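Local coordinates for protein 2-hydroxychromene-2-carboxylate isomerase (Pseudomonas putida, PDB 2IMF) that catalyses the reversible glutathione-dependent isomerization of 2-hydroxychromene-2-carboxylate to trans-O-hydroxybenzylidenepyruvate in bacterial naphthalene degradation, as a kappa-class glutathione transferase, at residues 83-89 against 120-126; 9-15 against 109-115; 163-167 against 176-180. The contacts are given in a common frame with arbitrary orientation. Where two conformers were deposited one is given. Residue numbers count along the deposited sequence, not the author numbering.

Interaction 1 (83-89 against 120-126); sequences NYNSRRM and PDLESLP. With TOM (4-(2-methoxyphenyl)-2-oxobut-3-enoic acid), chain F.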
loop_
_atom_site.group_PDB
_atom_site.type_symbol
_atom_site.label_atom_id
_atom_site.label_comp_id
_atom_site.label_asym_id
_atom_site.label_seq_id
_atom_site.Cartn_x
_atom_site.Cartn_y
_atom_site.Cartn_z
ATOM N N ASN A 83 1.889 22.619 -4.172
ATOM C CA ASN A 83 1.449 22.002 -5.379
ATOM C C ASN A 83 2.335 20.807 -5.734
ATOM O O ASN A 83 3.341 20.602 -5.033
ATOM C CB ASN A 83 1.391 22.992 -6.583
ATOM C CG ASN A 83 2.746 23.525 -7.000
ATOM O OD1 ASN A 83 3.612 22.736 -7.407
ATOM N ND2 ASN A 83 2.945 24.858 -6.929
ATOM N N TYR A 84 1.939 20.080 -6.765
ATOM C CA TYR A 84 2.625 18.836 -7.189
ATOM C C TYR A 84 3.218 18.974 -8.585
ATOM O O TYR A 84 3.364 17.988 -9.312
ATOM C CB TYR A 84 1.618 17.679 -7.169
ATOM C CG TYR A 84 0.957 17.519 -5.856
ATOM C CD1 TYR A 84 1.703 17.283 -4.729
ATOM C CD2 TYR A 84 -0.423 17.608 -5.720
ATOM C CE1 TYR A 84 1.097 17.094 -3.486
ATOM C CE2 TYR A 84 -1.058 17.418 -4.470
ATOM C CZ TYR A 84 -0.278 17.205 -3.376
ATOM O OH TYR A 84 -0.903 17.017 -2.163
ATOM N N ASN A 85 3.625 20.207 -8.941
ATOM C CA ASN A 85 4.151 20.469 -10.277
ATOM C C ASN A 85 5.659 20.173 -10.360
ATOM O O ASN A 85 6.505 21.061 -10.436
ATOM C CB ASN A 85 3.890 21.925 -10.688
ATOM C CG ASN A 85 2.397 22.241 -10.678
ATOM O OD1 ASN A 85 1.576 21.361 -10.913
ATOM N ND2 ASN A 85 2.044 23.480 -10.331
ATOM N N SER A 86 5.944 18.879 -10.439
ATOM C CA SER A 86 7.289 18.343 -10.331
ATOM C C SER A 86 8.011 18.226 -11.658
ATOM O O SER A 86 9.153 17.792 -11.658
ATOM C CB SER A 86 7.171 16.936 -9.733
ATOM O OG SER A 86 6.258 16.192 -10.549
ATOM N N ARG A 87 7.430 18.668 -12.776
ATOM C CA ARG A 87 8.077 18.394 -14.062
ATOM C C ARG A 87 9.455 18.999 -14.179
ATOM O O ARG A 87 10.400 18.313 -14.605
ATOM C CB ARG A 87 7.215 18.994 -15.169
ATOM C CG ARG A 87 7.843 18.835 -16.584
ATOM C CD ARG A 87 6.974 19.403 -17.759
ATOM N NE ARG A 87 5.526 19.306 -17.589
ATOM C CZ ARG A 87 4.782 18.202 -17.710
ATOM N NH1 ARG A 87 5.338 17.023 -17.984
ATOM N NH2 ARG A 87 3.460 18.282 -17.533
ATOM N N ARG A 88 9.635 20.264 -13.805
ATOM C CA ARG A 88 10.930 20.912 -13.978
ATOM C C ARG A 88 12.027 20.221 -13.186
ATOM O O ARG A 88 13.124 19.970 -13.690
ATOM C CB ARG A 88 10.808 22.410 -13.610
ATOM C CG ARG A 88 12.128 23.141 -13.306
ATOM C CD ARG A 88 12.074 24.686 -13.522
ATOM N NE ARG A 88 11.240 25.411 -12.553
ATOM C CZ ARG A 88 10.541 26.513 -12.810
ATOM N NH1 ARG A 88 10.544 27.075 -14.018
ATOM N NH2 ARG A 88 9.818 27.062 -11.847
ATOM N N MET A 89 11.739 19.921 -11.894
ATOM C CA MET A 89 12.754 19.284 -11.098
ATOM C C MET A 89 13.013 17.841 -11.521
ATOM O O MET A 89 14.148 17.357 -11.350
ATOM C CB MET A 89 12.586 19.448 -9.578
ATOM C CG MET A 89 12.429 20.910 -9.110
ATOM S SD MET A 89 13.708 22.058 -9.616
ATOM C CE MET A 89 15.089 21.533 -8.622
ATOM N N PRO A 120 7.514 22.627 -5.799
ATOM C CA PRO A 120 8.526 22.146 -6.728
ATOM C C PRO A 120 8.675 23.000 -8.003
ATOM O O PRO A 120 9.699 22.905 -8.690
ATOM C CB PRO A 120 8.047 20.713 -7.053
ATOM C CG PRO A 120 6.541 20.735 -6.808
ATOM C CD PRO A 120 6.377 21.681 -5.660
ATOM N N ASP A 121 7.679 23.861 -8.273
ATOM C CA ASP A 121 7.759 24.799 -9.357
ATOM C C ASP A 121 8.151 26.196 -8.919
ATOM O O ASP A 121 8.103 27.135 -9.773
ATOM C CB ASP A 121 6.449 24.792 -10.168
ATOM C CG ASP A 121 5.265 25.340 -9.390
ATOM O OD1 ASP A 121 5.416 25.607 -8.170
ATOM O OD2 ASP A 121 4.163 25.452 -10.046
ATOM N N LEU A 122 8.647 26.352 -7.669
ATOM C CA LEU A 122 9.173 27.647 -7.257
ATOM C C LEU A 122 10.204 28.141 -8.271
ATOM O O LEU A 122 11.196 27.434 -8.574
ATOM C CB LEU A 122 9.764 27.479 -5.845
ATOM C CG LEU A 122 10.480 28.741 -5.346
ATOM C CD1 LEU A 122 9.484 29.898 -5.101
ATOM C CD2 LEU A 122 11.266 28.439 -4.082
ATOM N N GLU A 123 10.106 29.395 -8.738
ATOM C CA GLU A 123 10.935 29.849 -9.832
ATOM C C GLU A 123 12.417 29.906 -9.442
ATOM O O GLU A 123 13.296 29.645 -10.278
ATOM C CB GLU A 123 10.457 31.236 -10.277
ATOM C CG GLU A 123 9.289 31.129 -11.267
ATOM C CD GLU A 123 9.767 31.069 -12.729
ATOM O OE1 GLU A 123 10.079 32.140 -13.302
ATOM O OE2 GLU A 123 9.859 29.949 -13.299
ATOM N N SER A 124 12.679 30.145 -8.165
ATOM C CA SER A 124 14.046 30.212 -7.678
ATOM C C SER A 124 14.591 28.868 -7.257
ATOM O O SER A 124 15.763 28.785 -6.790
ATOM C CB SER A 124 14.176 31.185 -6.507
ATOM O OG SER A 124 13.141 30.909 -5.579
ATOM N N LEU A 125 13.790 27.807 -7.272
ATOM C CA LEU A 125 14.350 26.525 -6.771
ATOM C C LEU A 125 15.535 25.981 -7.609
ATOM O O LEU A 125 16.500 25.538 -6.945
ATOM C CB LEU A 125 13.226 25.479 -6.597
ATOM C CG LEU A 125 13.614 24.125 -6.019
ATOM C CD1 LEU A 125 14.158 24.255 -4.565
ATOM C CD2 LEU A 125 12.323 23.271 -6.014
ATOM N N PRO A 126 15.535 26.106 -8.948
ATOM C CA PRO A 126 16.742 25.678 -9.640
ATOM C C PRO A 126 17.972 26.428 -9.128
ATOM O O PRO A 126 19.040 25.790 -8.957
ATOM C CB PRO A 126 16.397 25.990 -11.093
ATOM C CG PRO A 126 14.932 25.781 -11.141
ATOM C CD PRO A 126 14.430 26.436 -9.875
HETATM O O8 TOM F . -2.244 10.517 -5.639
HETATM C C9 TOM F . -1.286 10.422 -6.399
HETATM C C10 TOM F . -1.370 10.530 -7.832
HETATM O O11 TOM F . -1.849 9.528 -8.415
HETATM O O10 TOM F . -0.897 11.532 -8.407
HETATM C C8 TOM F . 0.096 10.084 -5.933
HETATM C C7 TOM F . 0.454 9.851 -4.691
HETATM C C1 TOM F . 0.184 10.785 -3.529
HETATM C C6 TOM F . -0.227 10.162 -2.367
HETATM C C5 TOM F . -0.526 10.933 -1.248
HETATM C C4 TOM F . -0.331 12.323 -1.313
HETATM C C3 TOM F . 0.093 12.955 -2.463
HETATM C C2 TOM F . 0.360 12.147 -3.583
HETATM O O2 TOM F . 0.808 12.655 -4.754
HETATM C C11 TOM F . 1.237 14.014 -4.640
HETATM O O HOH W 1 9.326 20.978 -10.650
HETATM O O HOH W 2 11.192 24.976 -9.898
#
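Asn-83 opens the first segment with an Asx turn: its OD1 accepts from the backbone N of Asn-85 at 3.0 Å, and Asn-83 ND2 donates to Asp-121 OD1 at 2.9 Å (N-H...O 163°). Tyr-84, a substrate-binding residue, points its CA-to-CB bond away from 120-126; its CE1 lies 3.3 Å from C11 of the bound TOM. Asn-85, centre of an inverse gamma turn, gives ND2 to Asp-121 OD2 (2.9 Å, 172°), so one carboxylate holds two amides. The Pro-120 ring packs on this turn, its CD 3.3 Å from Asn-83 O and its CG 3.6 Å from Asn-85 O. From helix 87-92, Arg-88 forms a salt bridge, NH1 to Glu-123 OE2 at 3.0 Å, and Met-89 sets CG 3.9 Å from Leu-125 CD2. Water 1 joins Asn-85 O, Met-89 N and Pro-120 O; water 2 joins Arg-88 NE, Pro-120 O and Leu-122 O. Donors of 83-89 thus reach Asp-121 and Glu-123 directly, but Pro-120 O and Leu-122 O through water; apolar packing of Met-89 on Leu-125 and Pro-126 complements this network.

Interaction 2 (9-15 against 109-115); sequences FLSPFSY and VFNAVWG. With GSH (glutathione), chain E; TOM (4-(2-methoxyphenyl)-2-oxobut-3-enoic acid), chain F.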
loop_
_atom_site.group_PDB
_atom_site.type_symbol
_atom_site.label_atom_id
_atom_site.label_comp_id
_atom_site.label_asym_id
_atom_site.label_seq_id
_atom_site.Cartn_x
_atom_site.Cartn_y
_atom_site.Cartn_z
ATOM N N PHE A 9 9.281 13.505 -8.211
ATOM C CA PHE A 9 9.402 14.366 -6.996
ATOM C C PHE A 9 8.032 14.795 -6.445
ATOM O O PHE A 9 8.005 15.263 -5.328
ATOM C CB PHE A 9 10.269 15.612 -7.272
ATOM C CG PHE A 9 11.741 15.320 -7.413
ATOM C CD1 PHE A 9 12.465 14.844 -6.330
ATOM C CD2 PHE A 9 12.376 15.601 -8.591
ATOM C CE1 PHE A 9 13.874 14.589 -6.432
ATOM C CE2 PHE A 9 13.787 15.374 -8.749
ATOM C CZ PHE A 9 14.507 14.876 -7.678
ATOM N N LEU A 10 6.947 14.600 -7.185
ATOM C CA LEU A 10 5.598 14.894 -6.592
ATOM C C LEU A 10 5.202 13.923 -5.523
ATOM O O LEU A 10 4.268 14.179 -4.783
ATOM C CB LEU A 10 4.475 14.954 -7.640
ATOM C CG LEU A 10 4.110 13.655 -8.333
ATOM C CD1 LEU A 10 3.168 12.783 -7.474
ATOM C CD2 LEU A 10 3.366 13.974 -9.596
ATOM N N SER A 11 5.909 12.780 -5.406
ATOM C CA SER A 11 5.437 11.655 -4.575
ATOM C C SER A 11 6.018 11.631 -3.184
ATOM O O SER A 11 7.202 11.427 -3.050
ATOM C CB SER A 11 5.750 10.383 -5.338
ATOM O OG SER A 11 5.597 9.203 -4.514
ATOM N N PRO A 12 5.158 11.793 -2.178
ATOM C CA PRO A 12 5.680 11.724 -0.808
ATOM C C PRO A 12 6.108 10.305 -0.408
ATOM O O PRO A 12 6.981 10.178 0.423
ATOM C CB PRO A 12 4.489 12.207 0.054
ATOM C CG PRO A 12 3.268 11.862 -0.770
ATOM C CD PRO A 12 3.687 12.055 -2.251
ATOM N N PHE A 13 5.496 9.261 -0.970
ATOM C CA PHE A 13 5.991 7.921 -0.702
ATOM C C PHE A 13 7.356 7.737 -1.330
ATOM O O PHE A 13 8.194 6.992 -0.776
ATOM C CB PHE A 13 4.944 6.934 -1.218
ATOM C CG PHE A 13 3.694 6.931 -0.345
ATOM C CD1 PHE A 13 3.704 6.367 0.922
ATOM C CD2 PHE A 13 2.557 7.532 -0.804
ATOM C CE1 PHE A 13 2.574 6.372 1.717
ATOM C CE2 PHE A 13 1.370 7.535 -0.011
ATOM C CZ PHE A 13 1.413 6.979 1.242
ATOM N N SER A 14 7.648 8.441 -2.414
ATOM C CA SER A 14 8.986 8.408 -2.995
ATOM C C SER A 14 10.032 9.136 -2.162
ATOM O O SER A 14 11.205 8.719 -2.106
ATOM C CB SER A 14 8.993 8.953 -4.411
ATOM O OG SER A 14 8.245 8.116 -5.287
ATOM N N TYR A 15 9.601 10.222 -1.467
ATOM C CA TYR A 15 10.458 10.954 -0.585
ATOM C C TYR A 15 10.861 9.995 0.508
ATOM O O TYR A 15 12.058 9.882 0.860
ATOM C CB TYR A 15 9.665 12.100 0.017
ATOM C CG TYR A 15 10.263 12.696 1.249
ATOM C CD1 TYR A 15 11.490 13.369 1.205
ATOM C CD2 TYR A 15 9.555 12.663 2.449
ATOM C CE1 TYR A 15 11.997 14.005 2.395
ATOM C CE2 TYR A 15 10.037 13.301 3.608
ATOM C CZ TYR A 15 11.292 13.927 3.543
ATOM O OH TYR A 15 11.853 14.556 4.649
ATOM N N VAL A 109 16.670 17.849 -3.588
ATOM C CA VAL A 109 15.365 18.251 -4.109
ATOM C C VAL A 109 14.263 17.623 -3.246
ATOM O O VAL A 109 13.286 18.287 -2.864
ATOM C CB VAL A 109 15.179 17.902 -5.578
ATOM C CG1 VAL A 109 13.767 18.195 -6.077
ATOM C CG2 VAL A 109 16.183 18.665 -6.432
ATOM N N PHE A 110 14.399 16.325 -2.892
ATOM C CA PHE A 110 13.352 15.735 -2.071
ATOM C C PHE A 110 13.296 16.418 -0.747
ATOM O O PHE A 110 12.201 16.619 -0.194
ATOM C CB PHE A 110 13.578 14.203 -1.936
ATOM C CG PHE A 110 12.744 13.392 -2.887
ATOM C CD1 PHE A 110 11.398 13.543 -2.868
ATOM C CD2 PHE A 110 13.273 12.420 -3.682
ATOM C CE1 PHE A 110 10.580 12.752 -3.662
ATOM C CE2 PHE A 110 12.491 11.648 -4.505
ATOM C CZ PHE A 110 11.147 11.854 -4.539
ATOM N N ASN A 111 14.456 16.760 -0.159
ATOM C CA ASN A 111 14.424 17.386 1.171
ATOM C C ASN A 111 13.770 18.769 1.083
ATOM O O ASN A 111 13.041 19.164 1.997
ATOM C CB ASN A 111 15.859 17.512 1.759
ATOM C CG ASN A 111 16.425 16.194 2.274
ATOM O OD1 ASN A 111 15.688 15.285 2.680
ATOM N ND2 ASN A 111 17.752 16.071 2.222
ATOM N N ALA A 112 14.054 19.483 -0.005
ATOM C CA ALA A 112 13.417 20.809 -0.185
ATOM C C ALA A 112 11.911 20.684 -0.349
ATOM O O ALA A 112 11.129 21.368 0.370
ATOM C CB ALA A 112 13.983 21.474 -1.431
ATOM N N VAL A 113 11.433 19.823 -1.257
ATOM C CA VAL A 113 10.008 19.760 -1.589
ATOM C C VAL A 113 9.207 19.067 -0.486
ATOM O O VAL A 113 8.234 19.628 -0.008
ATOM C CB VAL A 113 9.811 19.011 -2.960
ATOM C CG1 VAL A 113 8.302 18.824 -3.269
ATOM C CG2 VAL A 113 10.476 19.787 -4.106
ATOM N N TRP A 114 9.663 17.930 0.033
ATOM C CA TRP A 114 8.858 17.178 0.960
ATOM C C TRP A 114 9.387 17.277 2.375
ATOM O O TRP A 114 8.629 16.996 3.303
ATOM C CB TRP A 114 8.714 15.708 0.474
ATOM C CG TRP A 114 7.800 15.560 -0.559
ATOM C CD1 TRP A 114 8.067 15.424 -1.898
ATOM C CD2 TRP A 114 6.380 15.635 -0.436
ATOM N NE1 TRP A 114 6.884 15.406 -2.624
ATOM C CE2 TRP A 114 5.829 15.534 -1.719
ATOM C CE3 TRP A 114 5.511 15.789 0.662
ATOM C CZ2 TRP A 114 4.446 15.513 -1.945
ATOM C CZ3 TRP A 114 4.178 15.754 0.465
ATOM C CH2 TRP A 114 3.638 15.638 -0.840
ATOM N N GLY A 115 10.639 17.617 2.574
ATOM C CA GLY A 115 11.148 17.859 3.931
ATOM C C GLY A 115 10.761 19.230 4.422
ATOM O O GLY A 115 10.420 19.404 5.613
HETATM N N1 GSH E . 1.595 1.841 -0.063
HETATM C CA1 GSH E . 2.490 2.730 -0.733
HETATM C C1 GSH E . 3.748 3.066 -0.015
HETATM O O11 GSH E . 4.678 3.595 -0.628
HETATM O O12 GSH E . 3.576 2.940 1.217
HETATM C CB1 GSH E . 1.796 3.681 -1.702
HETATM C CG1 GSH E . 2.624 4.248 -2.854
HETATM C CD1 GSH E . 1.787 5.165 -3.701
HETATM O OE1 GSH E . 0.510 5.359 -3.385
HETATM N N2 GSH E . 2.323 5.789 -4.723
HETATM C CA2 GSH E . 1.563 6.556 -5.701
HETATM C C2 GSH E . 1.328 5.844 -6.962
HETATM O O2 GSH E . 2.361 5.184 -7.527
HETATM C CB2 GSH E . 2.362 7.865 -6.003
HETATM S SG2 GSH E . 2.354 9.035 -4.591
HETATM N N3 GSH E . 0.145 5.815 -7.503
HETATM C CA3 GSH E . -0.103 4.917 -8.631
HETATM C C3 GSH E . -1.154 3.911 -8.222
HETATM O O31 GSH E . -1.469 3.039 -9.052
HETATM O O32 GSH E . -1.726 4.011 -7.086
HETATM O O8 TOM F . -2.244 10.517 -5.639
HETATM C C9 TOM F . -1.286 10.422 -6.399
HETATM C C10 TOM F . -1.370 10.530 -7.832
HETATM O O11 TOM F . -1.849 9.528 -8.415
HETATM O O10 TOM F . -0.897 11.532 -8.407
HETATM C C8 TOM F . 0.096 10.084 -5.933
HETATM C C7 TOM F . 0.454 9.851 -4.691
HETATM C C1 TOM F . 0.184 10.785 -3.529
HETATM C C6 TOM F . -0.227 10.162 -2.367
HETATM C C5 TOM F . -0.526 10.933 -1.248
HETATM C C4 TOM F . -0.331 12.323 -1.313
HETATM C C3 TOM F . 0.093 12.955 -2.463
HETATM C C2 TOM F . 0.360 12.147 -3.583
HETATM O O2 TOM F . 0.808 12.655 -4.754
HETATM C C11 TOM F . 1.237 14.014 -4.640
HETATM O O HOH W 3 14.275 15.675 4.830
#
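Four aromatic side chains of 9-15 and helix 99-115 interlock here; the two segments bury 602 Å². Tyr-15 is the knob: it enters a hole formed by Phe-110, Asn-111, Trp-114 and Gly-115, with Trp-114 CB 3.7 Å from the centroid of its ring, 20° off the normal. Gly-115 CA lies 3.5 Å from Tyr-15 OH, which hydrogen-bonds to Pro-77 O outside the segments. The Phe-110 ring is wedged between Tyr-15 CA over one face (3.8 Å from the centroid) and the edge of Phe-9 against the opposite face, an edge-to-face pair with centroids 4.7 Å apart and planes at 65°. Phe-9 receives Val-109 CG1 over its own face, 3.5 Å from the centroid. The six-membered ring of Trp-114 carries Pro-12 CB at 3.5 Å from its centroid, 9° off the normal, while Trp-114 NE1 donates to Phe-9 O (2.9 Å, 140°). Ser-11, the inferred nucleophile, N-caps helix 12-28 in the thioredoxin-fold active-site position, and its OG lies 3.2 Å from glutathione SG2. The chemistry is CH-pi and aromatic contact with a single cross-segment hydrogen bond, implying that the glutathione-binding turn is seated mainly by shape, leaving Ser-11 OG beside the sulphur and hydrogen-bonded to Ser-14 OG.

Interaction 3 (163-167 against 176-180); sequences RKVFG and EMWWG. With GSH (glutathione), chain E.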
loop_
_atom_site.group_PDB
_atom_site.type_symbol
_atom_site.label_atom_id
_atom_site.label_comp_id
_atom_site.label_asym_id
_atom_site.label_seq_id
_atom_site.Cartn_x
_atom_site.Cartn_y
_atom_site.Cartn_z
ATOM N N ARG A 163 9.105 -1.422 -18.836
ATOM C CA ARG A 163 9.496 -2.295 -17.730
ATOM C C ARG A 163 8.365 -2.684 -16.775
ATOM O O ARG A 163 8.595 -3.346 -15.790
ATOM C CB ARG A 163 10.660 -1.687 -16.972
ATOM C CG ARG A 163 11.675 -2.737 -16.423
ATOM C CD ARG A 163 12.854 -2.100 -15.835
ATOM N NE ARG A 163 13.610 -3.101 -15.124
ATOM C CZ ARG A 163 14.636 -2.889 -14.368
ATOM N NH1 ARG A 163 15.049 -1.651 -14.143
ATOM N NH2 ARG A 163 15.260 -3.933 -13.867
ATOM N N LYS A 164 7.170 -2.192 -17.096
ATOM C CA LYS A 164 5.943 -2.527 -16.357
ATOM C C LYS A 164 5.823 -1.723 -15.074
ATOM O O LYS A 164 5.081 -2.097 -14.168
ATOM C CB LYS A 164 5.813 -4.033 -16.126
ATOM C CG LYS A 164 5.753 -4.783 -17.486
ATOM C CD LYS A 164 5.082 -6.152 -17.453
ATOM C CE LYS A 164 5.691 -7.052 -18.565
ATOM N NZ LYS A 164 5.431 -6.514 -19.966
ATOM N N VAL A 165 6.546 -0.614 -14.997
ATOM C CA VAL A 165 6.389 0.319 -13.853
ATOM C C VAL A 165 5.064 1.052 -14.054
ATOM O O VAL A 165 4.787 1.632 -15.115
ATOM C CB VAL A 165 7.506 1.325 -13.861
ATOM C CG1 VAL A 165 7.214 2.394 -12.809
ATOM C CG2 VAL A 165 8.822 0.621 -13.613
ATOM N N PHE A 166 4.209 1.027 -13.003
ATOM C CA PHE A 166 2.885 1.707 -13.049
ATOM C C PHE A 166 2.763 2.839 -11.999
ATOM O O PHE A 166 1.774 3.575 -12.014
ATOM C CB PHE A 166 1.755 0.674 -12.834
ATOM C CG PHE A 166 1.868 -0.026 -11.495
ATOM C CD1 PHE A 166 1.381 0.607 -10.317
ATOM C CD2 PHE A 166 2.510 -1.291 -11.390
ATOM C CE1 PHE A 166 1.588 0.032 -9.085
ATOM C CE2 PHE A 166 2.689 -1.850 -10.139
ATOM C CZ PHE A 166 2.189 -1.207 -8.979
ATOM N N GLY A 167 3.754 2.943 -11.107
ATOM C CA GLY A 167 3.674 3.947 -10.042
ATOM C C GLY A 167 5.035 4.216 -9.473
ATOM O O GLY A 167 6.047 3.664 -9.958
ATOM N N GLU A 176 13.027 -8.836 -9.922
ATOM C CA GLU A 176 11.939 -8.575 -8.909
ATOM C C GLU A 176 11.778 -7.091 -8.846
ATOM O O GLU A 176 12.727 -6.282 -8.770
ATOM C CB GLU A 176 12.330 -9.045 -7.533
ATOM C CG GLU A 176 12.183 -10.581 -7.457
ATOM C CD GLU A 176 12.533 -11.107 -6.107
ATOM O OE1 GLU A 176 13.644 -10.963 -5.619
ATOM O OE2 GLU A 176 11.619 -11.707 -5.486
ATOM N N MET A 177 10.506 -6.770 -8.827
ATOM C CA MET A 177 9.960 -5.359 -8.786
ATOM C C MET A 177 9.125 -5.233 -7.541
ATOM O O MET A 177 8.272 -6.114 -7.257
ATOM C CB MET A 177 9.051 -5.048 -9.974
ATOM C CG MET A 177 8.780 -3.504 -10.117
ATOM S SD MET A 177 7.740 -3.001 -11.413
ATOM C CE MET A 177 6.196 -3.270 -10.588
ATOM N N TRP A 178 9.374 -4.183 -6.742
ATOM C CA TRP A 178 8.499 -3.795 -5.607
ATOM C C TRP A 178 8.042 -2.381 -5.807
ATOM O O TRP A 178 8.827 -1.516 -6.166
ATOM C CB TRP A 178 9.237 -3.946 -4.285
ATOM C CG TRP A 178 9.775 -5.342 -3.929
ATOM C CD1 TRP A 178 9.093 -6.335 -3.369
ATOM C CD2 TRP A 178 11.059 -5.862 -4.313
ATOM N NE1 TRP A 178 9.911 -7.488 -3.264
ATOM C CE2 TRP A 178 11.113 -7.186 -3.841
ATOM C CE3 TRP A 178 12.156 -5.318 -4.966
ATOM C CZ2 TRP A 178 12.230 -8.011 -4.015
ATOM C CZ3 TRP A 178 13.305 -6.155 -5.119
ATOM C CH2 TRP A 178 13.325 -7.459 -4.620
ATOM N N TRP A 179 6.792 -2.167 -5.423
ATOM C CA TRP A 179 6.233 -0.827 -5.480
ATOM C C TRP A 179 5.851 -0.401 -4.088
ATOM O O TRP A 179 5.123 -1.129 -3.397
ATOM C CB TRP A 179 5.001 -0.819 -6.338
ATOM C CG TRP A 179 4.176 0.446 -6.256
ATOM C CD1 TRP A 179 4.529 1.702 -6.600
ATOM C CD2 TRP A 179 2.796 0.495 -5.863
ATOM N NE1 TRP A 179 3.444 2.559 -6.424
ATOM C CE2 TRP A 179 2.363 1.829 -6.015
ATOM C CE3 TRP A 179 1.859 -0.475 -5.508
ATOM C CZ2 TRP A 179 1.038 2.227 -5.757
ATOM C CZ3 TRP A 179 0.526 -0.077 -5.221
ATOM C CH2 TRP A 179 0.143 1.259 -5.355
ATOM N N GLY A 180 6.381 0.741 -3.659
ATOM C CA GLY A 180 6.050 1.325 -2.380
ATOM C C GLY A 180 7.216 1.420 -1.409
ATOM O O GLY A 180 8.046 0.491 -1.324
HETATM N N1 GSH E . 1.595 1.841 -0.063
HETATM C CA1 GSH E . 2.490 2.730 -0.733
HETATM C C1 GSH E . 3.748 3.066 -0.015
HETATM O O11 GSH E . 4.678 3.595 -0.628
HETATM O O12 GSH E . 3.576 2.940 1.217
HETATM C CB1 GSH E . 1.796 3.681 -1.702
HETATM C CG1 GSH E . 2.624 4.248 -2.854
HETATM C CD1 GSH E . 1.787 5.165 -3.701
HETATM O OE1 GSH E . 0.510 5.359 -3.385
HETATM N N2 GSH E . 2.323 5.789 -4.723
HETATM C CA2 GSH E . 1.563 6.556 -5.701
HETATM C C2 GSH E . 1.328 5.844 -6.962
HETATM O O2 GSH E . 2.361 5.184 -7.527
HETATM C CB2 GSH E . 2.362 7.865 -6.003
HETATM S SG2 GSH E . 2.354 9.035 -4.591
HETATM N N3 GSH E . 0.145 5.815 -7.503
HETATM C CA3 GSH E . -0.103 4.917 -8.631
HETATM C C3 GSH E . -1.154 3.911 -8.222
HETATM O O31 GSH E . -1.469 3.039 -9.052
HETATM O O32 GSH E . -1.726 4.011 -7.086
#
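Segment 163-167 leaves helix 147-162 through a Schellman motif, with Lys-164 at positive phi (80°), and then runs without regular structure. Segment 176-180 is extended, strand 176-179 at the edge of the sheet. The backbones stay well apart: Val-165 CA to Met-177 CA is 8.4 Å, narrowing to 7.1 Å between Gly-167 CA and Trp-179 CA. No hydrogen bond joins them, and side chains fill the interval. Met-177 CE reaches 3.8 Å from Phe-166 CE2, and its SD lies 4.4 Å from Val-165 CG2. Phe-166 directs its ring edge at the face of the five-membered ring of Trp-179, an edge-to-face (T-shaped) pair with centroids 4.7 Å apart and planes at 66°; the closest atoms are Phe-166 CE1 and Trp-179 CD2, 3.5 Å apart. In the thioredoxin fold this is the end of the sheet where strands 170-173 and 176-179 form a beta hairpin. The loop ahead of that hairpin meets glutathione: Gly-167 CA sits 3.1 Å from glutathione O2, and Val-168 O hydrogen-bonds to the ligand. A CB on Gly-167 would clash with O2. From the second strand, Trp-179 NE1 donates to glutathione O2 (3.0 Å, 143°). Gly-180 CA lies 3.2 Å from glutathione O11, and its phi/psi of 116/144° would jam a CB against the preceding carbonyl. The second subunit closes over this edge: its Arg-69 and Tyr-62 hydrogen-bond to Met-177 O and Trp-179 N, and its Lys-59 packs on Phe-166 and Trp-179 and hydrogen-bonds, through NZ, to the glutathione.

From the N terminus, residues 9-15 follow strand 2-7 and start helix 12-28; interaction 2 closes only when helix 99-115 arrives, after 93 intervening residues. Segment 83-89 lies inside that span and meets 120-126 beyond it, so interactions 1 and 2 cross. They also touch: Met-89 O is 3.3 Å from Phe-9 CE2. Together they tie the helices 87-92, 99-115 and 125-133 to the active-site turn, and both reach TOM. Interaction 3 opens later, in series, and closes a short loop of eight residues around strand 170-173. Its centre is about 19 Å from that of interaction 2, yet both contact glutathione, which bridges helical and sheet parts.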